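AAC3-I (Uncultured bacterium, PDB 5HMN) probably transfers the acetyl group of acetyl-coenzyme A to an amino group of aminoglycoside antibiotics, as expected of a GNAT-family resistance enzyme. Local coordinates at residues F25-F29 and D88-K93; L10-V15 and S45-E50; F54-A58 and K107-L111. Where two conformers were deposited one is given. Numbering follows the deposited sequence.

Contact 1: residues F25-F29 and D88-K93. With COA (coenzyme A), chain J.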
loop_
_atom_site.group_PDB
_atom_site.type_symbol
_atom_site.label_atom_id
_atom_site.label_comp_id
_atom_site.label_asym_id
_atom_site.label_seq_id
_atom_site.Cartn_x
_atom_site.Cartn_y
_atom_site.Cartn_z
ATOM N N PHE C 25 18.999 1.683 4.153
ATOM C CA PHE C 25 17.745 1.977 4.842
ATOM C C PHE C 25 17.941 1.961 6.357
ATOM O O PHE C 25 17.498 2.872 7.057
ATOM C CB PHE C 25 16.656 0.966 4.453
ATOM C CG PHE C 25 16.042 1.215 3.098
ATOM C CD1 PHE C 25 16.043 2.482 2.544
ATOM C CD2 PHE C 25 15.458 0.177 2.384
ATOM C CE1 PHE C 25 15.477 2.713 1.301
ATOM C CE2 PHE C 25 14.891 0.403 1.139
ATOM C CZ PHE C 25 14.899 1.675 0.600
ATOM N N GLY C 26 18.609 0.921 6.849
ATOM C CA GLY C 26 18.830 0.741 8.274
ATOM C C GLY C 26 19.544 1.898 8.941
ATOM O O GLY C 26 19.147 2.347 10.016
ATOM N N GLU C 27 20.602 2.384 8.301
ATOM C CA GLU C 27 21.353 3.522 8.810
ATOM C C GLU C 27 20.536 4.812 8.739
ATOM O O GLU C 27 20.531 5.609 9.679
ATOM C CB GLU C 27 22.660 3.685 8.033
ATOM C CG GLU C 27 23.322 5.041 8.205
ATOM C CD GLU C 27 24.251 5.380 7.057
ATOM O OE1 GLU C 27 24.723 4.443 6.379
ATOM O OE2 GLU C 27 24.502 6.583 6.825
ATOM N N ALA C 28 19.846 5.015 7.619
ATOM C CA ALA C 28 19.063 6.230 7.417
ATOM C C ALA C 28 17.875 6.307 8.376
ATOM O O ALA C 28 17.517 7.388 8.848
ATOM C CB ALA C 28 18.586 6.312 5.978
ATOM N N PHE C 29 17.268 5.159 8.663
ATOM C CA PHE C 29 16.105 5.104 9.542
ATOM C C PHE C 29 16.521 4.839 10.988
ATOM O O PHE C 29 15.674 4.729 11.872
ATOM C CB PHE C 29 15.124 4.020 9.078
ATOM C CG PHE C 29 14.547 4.262 7.706
ATOM C CD1 PHE C 29 14.286 5.546 7.262
ATOM C CD2 PHE C 29 14.274 3.200 6.860
ATOM C CE1 PHE C 29 13.757 5.764 6.000
ATOM C CE2 PHE C 29 13.749 3.410 5.599
ATOM C CZ PHE C 29 13.487 4.692 5.168
ATOM N N ASP C 88 9.233 2.865 1.291
ATOM C CA ASP C 88 10.440 3.388 1.931
ATOM C C ASP C 88 11.267 4.214 0.942
ATOM O O ASP C 88 11.396 3.849 -0.223
ATOM C CB ASP C 88 11.314 2.251 2.489
ATOM C CG ASP C 88 10.812 1.698 3.823
ATOM O OD1 ASP C 88 10.199 2.430 4.608
ATOM O OD2 ASP C 88 11.053 0.511 4.114
ATOM N N LEU C 89 11.826 5.316 1.426
ATOM C CA LEU C 89 12.684 6.180 0.623
ATOM C C LEU C 89 13.765 6.769 1.517
ATOM O O LEU C 89 13.465 7.384 2.539
ATOM C CB LEU C 89 11.872 7.298 -0.040
ATOM C CG LEU C 89 12.660 8.389 -0.773
ATOM C CD1 LEU C 89 13.417 7.813 -1.953
ATOM C CD2 LEU C 89 11.731 9.504 -1.231
ATOM N N ALA C 90 15.027 6.581 1.139
ATOM C CA ALA C 90 16.127 7.049 1.978
ATOM C C ALA C 90 17.377 7.406 1.190
ATOM O O ALA C 90 17.690 6.787 0.174
ATOM C CB ALA C 90 16.466 6.001 3.022
ATOM N N VAL C 91 18.087 8.409 1.690
ATOM C CA VAL C 91 19.373 8.822 1.152
ATOM C C VAL C 91 20.385 8.890 2.297
ATOM O O VAL C 91 20.070 9.392 3.383
ATOM C CB VAL C 91 19.279 10.192 0.441
ATOM C CG1 VAL C 91 20.660 10.688 0.031
ATOM C CG2 VAL C 91 18.356 10.101 -0.774
ATOM N N ALA C 92 21.587 8.374 2.059
ATOM C CA ALA C 92 22.647 8.387 3.065
ATOM C C ALA C 92 22.933 9.803 3.544
ATOM O O ALA C 92 22.945 10.750 2.753
ATOM C CB ALA C 92 23.924 7.742 2.517
ATOM N N LYS C 93 23.166 9.936 4.843
ATOM C CA LYS C 93 23.329 11.237 5.478
ATOM C C LYS C 93 24.385 12.124 4.790
ATOM O O LYS C 93 24.132 13.304 4.543
ATOM C CB LYS C 93 23.658 11.039 6.965
ATOM C CG LYS C 93 23.780 12.313 7.745
ATOM C CD LYS C 93 24.054 12.053 9.196
ATOM C CE LYS C 93 24.171 13.394 9.820
ATOM N NZ LYS C 93 24.442 13.548 11.256
HETATM N N1A COA J . 15.298 20.585 5.061
HETATM C C2A COA J . 14.522 21.373 4.270
HETATM N N3A COA J . 14.200 21.053 3.010
HETATM C C4A COA J . 14.663 19.895 2.523
HETATM C C5A COA J . 15.440 19.104 3.274
HETATM C C6A COA J . 15.766 19.455 4.552
HETATM N N6A COA J . 16.532 18.840 5.573
HETATM N N7A COA J . 15.761 18.048 2.548
HETATM C C8A COA J . 15.208 18.188 1.335
HETATM N N9A COA J . 14.529 19.333 1.332
HETATM C C1B COA J . 13.799 19.864 0.301
HETATM C C2B COA J . 14.401 20.863 -0.294
HETATM O O2B COA J . 13.397 21.697 -0.914
HETATM C C3B COA J . 15.184 20.224 -1.425
HETATM O O3B COA J . 15.444 21.032 -2.424
HETATM P P3B COA J . 16.605 22.087 -2.376
HETATM O O7A COA J . 16.748 22.597 -3.741
HETATM O O8A COA J . 16.215 23.180 -1.500
HETATM O O9A COA J . 17.900 21.556 -1.873
HETATM C C4B COA J . 14.160 19.095 -1.843
HETATM O O4B COA J . 13.530 18.714 -0.792
HETATM C C5B COA J . 14.911 17.889 -2.442
HETATM O O5B COA J . 15.998 17.472 -1.664
HETATM P P1A COA J . 16.758 16.179 -2.046
HETATM O O1A COA J . 18.153 16.490 -2.045
HETATM O O2A COA J . 16.347 15.742 -3.337
HETATM O O3A COA J . 16.541 15.205 -0.900
HETATM P P2A COA J . 17.562 14.202 -0.337
HETATM O O4A COA J . 18.258 13.580 -1.389
HETATM O O5A COA J . 18.428 14.876 0.549
HETATM O O6A COA J . 16.832 13.215 0.604
HETATM C CBP COA J . 15.406 12.390 2.286
HETATM C CCP COA J . 15.727 13.551 1.329
HETATM C CDP COA J . 15.183 11.109 1.506
HETATM C CEP COA J . 14.105 12.690 3.055
HETATM C CAP COA J . 16.559 12.256 3.239
HETATM O OAP COA J . 16.524 13.332 4.074
HETATM C C9P COA J . 16.479 11.023 4.087
HETATM O O9P COA J . 16.874 9.994 3.700
HETATM N N8P COA J . 15.962 11.075 5.397
HETATM C C7P COA J . 15.903 9.957 6.243
HETATM C C6P COA J . 14.754 8.963 5.995
HETATM C C5P COA J . 13.365 9.545 5.642
HETATM O O5P COA J . 12.885 10.476 6.246
HETATM N N4P COA J . 12.664 8.903 4.570
HETATM C C3P COA J . 11.378 9.284 4.089
HETATM C C2P COA J . 10.431 8.064 3.944
HETATM S S1P COA J . 8.941 8.563 3.094
HETATM O O HOH W 1 22.419 7.876 6.436
#
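The last turn of helix 15-28, closed by the backbone hydrogen bond from F29 N to F25 O (2.8 Å), rests on the end of strand 82-91. The backbones come closest at F25 with A90 and at A28 with A92, each CA pair 6.0 Å apart. The small side chains of A28 and A90 are consistent with this approach: A90 CB lies 3.7 Å from A28 CB, 3.6 Å from F25 CD1 and 3.9 Å from F29 CZ. D88 CB sits over the face of the F25 ring, 4.3 Å from its centroid, in a CH-pi contact; the D88 carboxylate is hydrogen-bonded to Y35. In the GNAT fold this strand carries the cofactor, and here its backbone extends towards coenzyme A much as to another strand: COA N4P donates to L89 O (2.7 Å) and V91 N to COA O9P (2.8 Å). F29 also borders the pantetheine arm, its CE1 3.4 Å from COA C6P. L89 and V91, whose CA-to-CB bonds point away from 25-29, pack instead on helix 100-115. At the solvent edge a water bridges the segments, donating to E27 OE2 (2.5 Å) and accepting from K93 N (2.7 Å), although E27 is poorly ordered.

Contact 2: residues L10-V15 and S45-E50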
loop_
_atom_site.group_PDB
_atom_site.type_symbol
_atom_site.label_atom_id
_atom_site.label_comp_id
_atom_site.label_asym_id
_atom_site.label_seq_id
_atom_site.Cartn_x
_atom_site.Cartn_y
_atom_site.Cartn_z
ATOM N N LEU C 10 16.417 -2.122 -9.651
ATOM C CA LEU C 10 16.983 -3.434 -9.355
ATOM C C LEU C 10 16.260 -4.537 -10.130
ATOM O O LEU C 10 15.034 -4.557 -10.196
ATOM C CB LEU C 10 16.925 -3.718 -7.854
ATOM C CG LEU C 10 17.683 -2.725 -6.964
ATOM C CD1 LEU C 10 17.804 -3.260 -5.544
ATOM C CD2 LEU C 10 19.049 -2.404 -7.539
ATOM N N SER C 11 17.035 -5.444 -10.719
ATOM C CA SER C 11 16.483 -6.570 -11.465
ATOM C C SER C 11 16.464 -7.809 -10.574
ATOM O O SER C 11 17.059 -7.797 -9.495
ATOM C CB SER C 11 17.308 -6.825 -12.731
ATOM O OG SER C 11 18.392 -7.695 -12.460
ATOM N N PRO C 12 15.778 -8.883 -11.009
ATOM C CA PRO C 12 15.849 -10.146 -10.265
ATOM C C PRO C 12 17.275 -10.672 -10.147
ATOM O O PRO C 12 17.561 -11.457 -9.245
ATOM C CB PRO C 12 14.993 -11.096 -11.107
ATOM C CG PRO C 12 14.023 -10.206 -11.792
ATOM C CD PRO C 12 14.765 -8.935 -12.080
ATOM N N ASN C 13 18.148 -10.231 -11.051
ATOM C CA ASN C 13 19.547 -10.646 -11.063
ATOM C C ASN C 13 20.409 -9.854 -10.083
ATOM O O ASN C 13 21.636 -9.940 -10.122
ATOM C CB ASN C 13 20.125 -10.502 -12.473
ATOM C CG ASN C 13 19.379 -11.335 -13.497
ATOM O OD1 ASN C 13 18.954 -10.830 -14.538
ATOM N ND2 ASN C 13 19.220 -12.621 -13.209
ATOM N N GLU C 14 19.773 -9.086 -9.205
ATOM C CA GLU C 14 20.509 -8.160 -8.350
ATOM C C GLU C 14 20.049 -8.166 -6.899
ATOM O O GLU C 14 19.880 -7.107 -6.293
ATOM C CB GLU C 14 20.407 -6.742 -8.916
ATOM C CG GLU C 14 21.155 -6.557 -10.230
ATOM C CD GLU C 14 20.782 -5.279 -10.942
ATOM O OE1 GLU C 14 19.764 -4.667 -10.566
ATOM O OE2 GLU C 14 21.504 -4.885 -11.881
ATOM N N VAL C 15 19.863 -9.360 -6.343
ATOM C CA VAL C 15 19.501 -9.508 -4.936
ATOM C C VAL C 15 20.613 -8.960 -4.042
ATOM O O VAL C 15 20.350 -8.391 -2.978
ATOM C CB VAL C 15 19.218 -10.984 -4.577
ATOM C CG1 VAL C 15 18.999 -11.148 -3.079
ATOM C CG2 VAL C 15 18.012 -11.497 -5.353
ATOM N N SER C 45 13.796 -12.980 -1.820
ATOM C CA SER C 45 14.108 -11.655 -2.345
ATOM C C SER C 45 14.005 -11.642 -3.864
ATOM O O SER C 45 13.561 -10.671 -4.461
ATOM C CB SER C 45 15.507 -11.216 -1.905
ATOM O OG SER C 45 15.607 -11.176 -0.494
ATOM N N ARG C 46 14.405 -12.739 -4.497
ATOM C CA ARG C 46 14.363 -12.793 -5.950
ATOM C C ARG C 46 12.943 -12.787 -6.519
ATOM O O ARG C 46 12.639 -12.034 -7.446
ATOM C CB ARG C 46 15.080 -14.025 -6.459
ATOM C CG ARG C 46 14.970 -14.128 -7.947
ATOM C CD ARG C 46 15.786 -15.273 -8.491
ATOM N NE ARG C 46 16.151 -15.038 -9.885
ATOM C CZ ARG C 46 15.300 -15.086 -10.899
ATOM N NH1 ARG C 46 14.017 -15.365 -10.695
ATOM N NH2 ARG C 46 15.728 -14.854 -12.132
ATOM N N ARG C 47 12.088 -13.643 -5.980
ATOM C CA ARG C 47 10.709 -13.735 -6.457
ATOM C C ARG C 47 9.972 -12.413 -6.259
ATOM O O ARG C 47 9.081 -12.061 -7.034
ATOM C CB ARG C 47 9.970 -14.866 -5.750
ATOM C CG ARG C 47 10.341 -16.247 -6.257
ATOM C CD ARG C 47 9.374 -17.293 -5.744
ATOM N NE ARG C 47 9.313 -17.307 -4.287
ATOM C CZ ARG C 47 10.157 -17.991 -3.522
ATOM N NH1 ARG C 47 11.124 -18.705 -4.083
ATOM N NH2 ARG C 47 10.041 -17.963 -2.202
ATOM N N LEU C 48 10.360 -11.678 -5.226
ATOM C CA LEU C 48 9.782 -10.361 -4.979
ATOM C C LEU C 48 10.194 -9.379 -6.073
ATOM O O LEU C 48 9.391 -8.561 -6.525
ATOM C CB LEU C 48 10.208 -9.841 -3.604
ATOM C CG LEU C 48 9.673 -8.464 -3.199
ATOM C CD1 LEU C 48 8.147 -8.454 -3.183
ATOM C CD2 LEU C 48 10.227 -8.052 -1.845
ATOM N N LEU C 49 11.446 -9.478 -6.511
ATOM C CA LEU C 49 11.979 -8.594 -7.541
ATOM C C LEU C 49 11.414 -8.879 -8.935
ATOM O O LEU C 49 11.374 -7.993 -9.792
ATOM C CB LEU C 49 13.508 -8.691 -7.571
ATOM C CG LEU C 49 14.216 -7.962 -6.424
ATOM C CD1 LEU C 49 15.703 -8.279 -6.421
ATOM C CD2 LEU C 49 13.994 -6.461 -6.534
ATOM N N GLU C 50 10.976 -10.110 -9.166
ATOM C CA GLU C 50 10.397 -10.455 -10.460
ATOM C C GLU C 50 8.870 -10.459 -10.413
ATOM O O GLU C 50 8.216 -10.930 -11.337
ATOM C CB GLU C 50 10.918 -11.808 -10.928
ATOM C CG GLU C 50 10.637 -12.932 -9.961
ATOM C CD GLU C 50 11.371 -14.200 -10.331
ATOM O OE1 GLU C 50 12.057 -14.207 -11.376
ATOM O OE2 GLU C 50 11.272 -15.192 -9.576
#
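A turn can pack against a helix largely through apolar surface, while several of the turn's polar groups bond to one another, as segment 10-15 illustrates. L10, still paired through its backbone with A56 of strand 54-61, places CB 4.2 Å from L49 CD2 and so continues the hydrophobic layer beneath helix 42-49. The CA-to-CB bond of S11 points away from that helix, but S11 O comes within 3.4 Å of L49 CD1. The same oxygen accepts from E14 N (3.0 Å), closing a type I beta turn from S11 to E14; S11 OG accepts from N13 N (2.9 Å), forming an ST turn, and E14 OE1 accepts from S11 N (2.8 Å).

P12 is the point of closest backbone approach, its CA 5.0 Å from the CA of L49. Its ring lies along the C-terminal end of the helix, with P12 CG 3.6 Å from E50 CB, and P12 CB lies over one face of the R46 guanidinium, 4.0 Å from R46 NH2. N13 reaches the edge of that guanidinium, with a marginal 4.3 Å between N13 ND2 and R46 NH2. E14 occupies the N-cap position, and its carboxylate also meets H8. V15 begins the next helix and packs on side chains of helix 42-49: V15 CG1 is 3.7 Å from S45 CB, and V15 CG2 is 4.1 Å from L49 CD1.

Buried L49 carries the largest share of the contact, meeting L10, S11, P12 and V15. The arrangement is a strand-turn-helix connection, leading from the first strand of the GNAT fold into its first helix.

Contact 3: residues F54-A58 and K107-L111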
loop_
_atom_site.group_PDB
_atom_site.type_symbol
_atom_site.label_atom_id
_atom_site.label_comp_id
_atom_site.label_asym_id
_atom_site.label_seq_id
_atom_site.Cartn_x
_atom_site.Cartn_y
_atom_site.Cartn_z
ATOM N N PHE C 54 6.112 -5.053 -7.391
ATOM C CA PHE C 54 7.186 -4.509 -6.555
ATOM C C PHE C 54 8.216 -3.744 -7.381
ATOM O O PHE C 54 8.629 -4.195 -8.447
ATOM C CB PHE C 54 7.878 -5.623 -5.762
ATOM C CG PHE C 54 8.930 -5.119 -4.807
ATOM C CD1 PHE C 54 8.571 -4.413 -3.671
ATOM C CD2 PHE C 54 10.278 -5.346 -5.050
ATOM C CE1 PHE C 54 9.531 -3.945 -2.787
ATOM C CE2 PHE C 54 11.246 -4.884 -4.172
ATOM C CZ PHE C 54 10.872 -4.179 -3.037
ATOM N N ILE C 55 8.619 -2.578 -6.876
ATOM C CA ILE C 55 9.620 -1.747 -7.537
ATOM C C ILE C 55 10.714 -1.335 -6.552
ATOM O O ILE C 55 10.436 -0.760 -5.499
ATOM C CB ILE C 55 8.993 -0.474 -8.152
ATOM C CG1 ILE C 55 7.943 -0.843 -9.204
ATOM C CG2 ILE C 55 10.071 0.415 -8.761
ATOM C CD1 ILE C 55 7.217 0.350 -9.794
ATOM N N ALA C 56 11.960 -1.635 -6.899
ATOM C CA ALA C 56 13.096 -1.252 -6.067
ATOM C C ALA C 56 14.087 -0.425 -6.870
ATOM O O ALA C 56 14.596 -0.882 -7.890
ATOM C CB ALA C 56 13.776 -2.484 -5.491
ATOM N N LEU C 57 14.349 0.797 -6.415
ATOM C CA LEU C 57 15.295 1.679 -7.089
ATOM C C LEU C 57 16.511 1.928 -6.207
ATOM O O LEU C 57 16.388 2.088 -4.993
ATOM C CB LEU C 57 14.639 3.018 -7.450
ATOM C CG LEU C 57 13.365 2.986 -8.294
ATOM C CD1 LEU C 57 12.890 4.401 -8.590
ATOM C CD2 LEU C 57 13.590 2.214 -9.583
ATOM N N ALA C 58 17.685 1.971 -6.826
ATOM C CA ALA C 58 18.914 2.263 -6.100
ATOM C C ALA C 58 19.664 3.419 -6.743
ATOM O O ALA C 58 19.784 3.491 -7.963
ATOM C CB ALA C 58 19.802 1.026 -6.038
ATOM N N LYS C 107 12.596 9.190 -11.413
ATOM C CA LYS C 107 12.726 7.891 -12.061
ATOM C C LYS C 107 11.459 7.065 -11.880
ATOM O O LYS C 107 11.027 6.365 -12.797
ATOM C CB LYS C 107 13.928 7.136 -11.499
ATOM C CG LYS C 107 14.046 5.699 -11.968
ATOM C CD LYS C 107 14.467 5.622 -13.418
ATOM C CE LYS C 107 14.722 4.183 -13.827
ATOM N NZ LYS C 107 15.143 4.081 -15.251
ATOM N N LEU C 108 10.866 7.149 -10.695
ATOM C CA LEU C 108 9.650 6.398 -10.405
ATOM C C LEU C 108 8.484 6.917 -11.246
ATOM O O LEU C 108 7.602 6.153 -11.634
ATOM C CB LEU C 108 9.312 6.479 -8.915
ATOM C CG LEU C 108 8.198 5.550 -8.429
ATOM C CD1 LEU C 108 8.575 4.097 -8.681
ATOM C CD2 LEU C 108 7.906 5.782 -6.957
ATOM N N LYS C 109 8.494 8.217 -11.528
ATOM C CA LYS C 109 7.476 8.834 -12.377
ATOM C C LYS C 109 7.510 8.279 -13.796
ATOM O O LYS C 109 6.484 7.867 -14.334
ATOM C CB LYS C 109 7.657 10.353 -12.421
ATOM C CG LYS C 109 7.280 11.076 -11.140
ATOM C CD LYS C 109 7.415 12.580 -11.316
ATOM C CE LYS C 109 6.982 13.329 -10.067
ATOM N NZ LYS C 109 7.053 14.805 -10.248
ATOM N N GLU C 110 8.693 8.278 -14.410
ATOM C CA GLU C 110 8.818 7.787 -15.780
ATOM C C GLU C 110 8.596 6.277 -15.840
ATOM O O GLU C 110 8.196 5.740 -16.870
ATOM C CB GLU C 110 10.180 8.161 -16.373
ATOM C CG GLU C 110 11.368 7.561 -15.657
ATOM C CD GLU C 110 12.692 7.993 -16.264
ATOM O OE1 GLU C 110 12.959 9.214 -16.315
ATOM O OE2 GLU C 110 13.465 7.111 -16.694
ATOM N N LEU C 111 8.840 5.594 -14.725
ATOM C CA LEU C 111 8.514 4.176 -14.628
ATOM C C LEU C 111 7.007 3.988 -14.497
ATOM O O LEU C 111 6.437 3.037 -15.034
ATOM C CB LEU C 111 9.229 3.532 -13.442
ATOM C CG LEU C 111 10.693 3.140 -13.637
ATOM C CD1 LEU C 111 11.244 2.538 -12.358
ATOM C CD2 LEU C 111 10.835 2.164 -14.792
#
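This is a helix-on-sheet contact in the hydrophobic core of the GNAT domain, where helix 100-115 covers one face of the central sheet and meets strand 54-61. The short segments run in broadly opposite directions but obliquely, their N-to-C directions 144° apart, and their axes approach to 10.6 Å. That spacing is bridged entirely by side chains, the nearest CA pair, L57 and L108, being 8.1 Å apart.

Strand alternation decides which residues take part. I55 and L57 point their CA-to-CB bonds toward the helix, whereas A56 points away and belongs to the opposite face of the sheet, packing on L49 of helix 42-49. From the helix come L108 and L111, three residues apart and so on one surface, with K107 at their side. L57 makes the broadest contact: L57 CD2 lies 3.6 Å from L111 CD1, while L57 CD1 is 4.2 Å from L108 CB and 3.8 Å from K107 CG. I55 CG2 faces both leucines, 4.0 Å from L108 CD1 and 4.3 Å from L111 CD1.

K107 contributes only the aliphatic part of its chain; its ammonium end leads away to a long salt bridge, 3.8 Å from K107 NZ to E110 OE2. L108 also packs on I84 and I86 of strand 82-91.

With branched aliphatic groups meeting at van der Waals distance, and no polar bond joining the segments, the contact is held by dispersion and exclusion of water, and its specificity is one of shape.

How the contacts relate
The three contacts sample both faces of one GNAT sheet. Contacts 2 and 3 follow in series along the chain, their centres 14 Å apart, and touch directly: L10 N and A56 O, 2.8 Å apart, probably form a hydrogen bond, and L49 meets F54. Contact 1 crosses both others in sequence, and its centre lies 20 Å from that of contact 2 and 16 Å from that of contact 3, touching neither. Helix 15-28 begins in contact 2 and ends in contact 1, whereas strand 82-91 of contact 1 leads on to helix 100-115 of contact 3. The cofactor-binding strand is thus connected to the other two contacts through shared or successive elements of the fold rather than by direct touch.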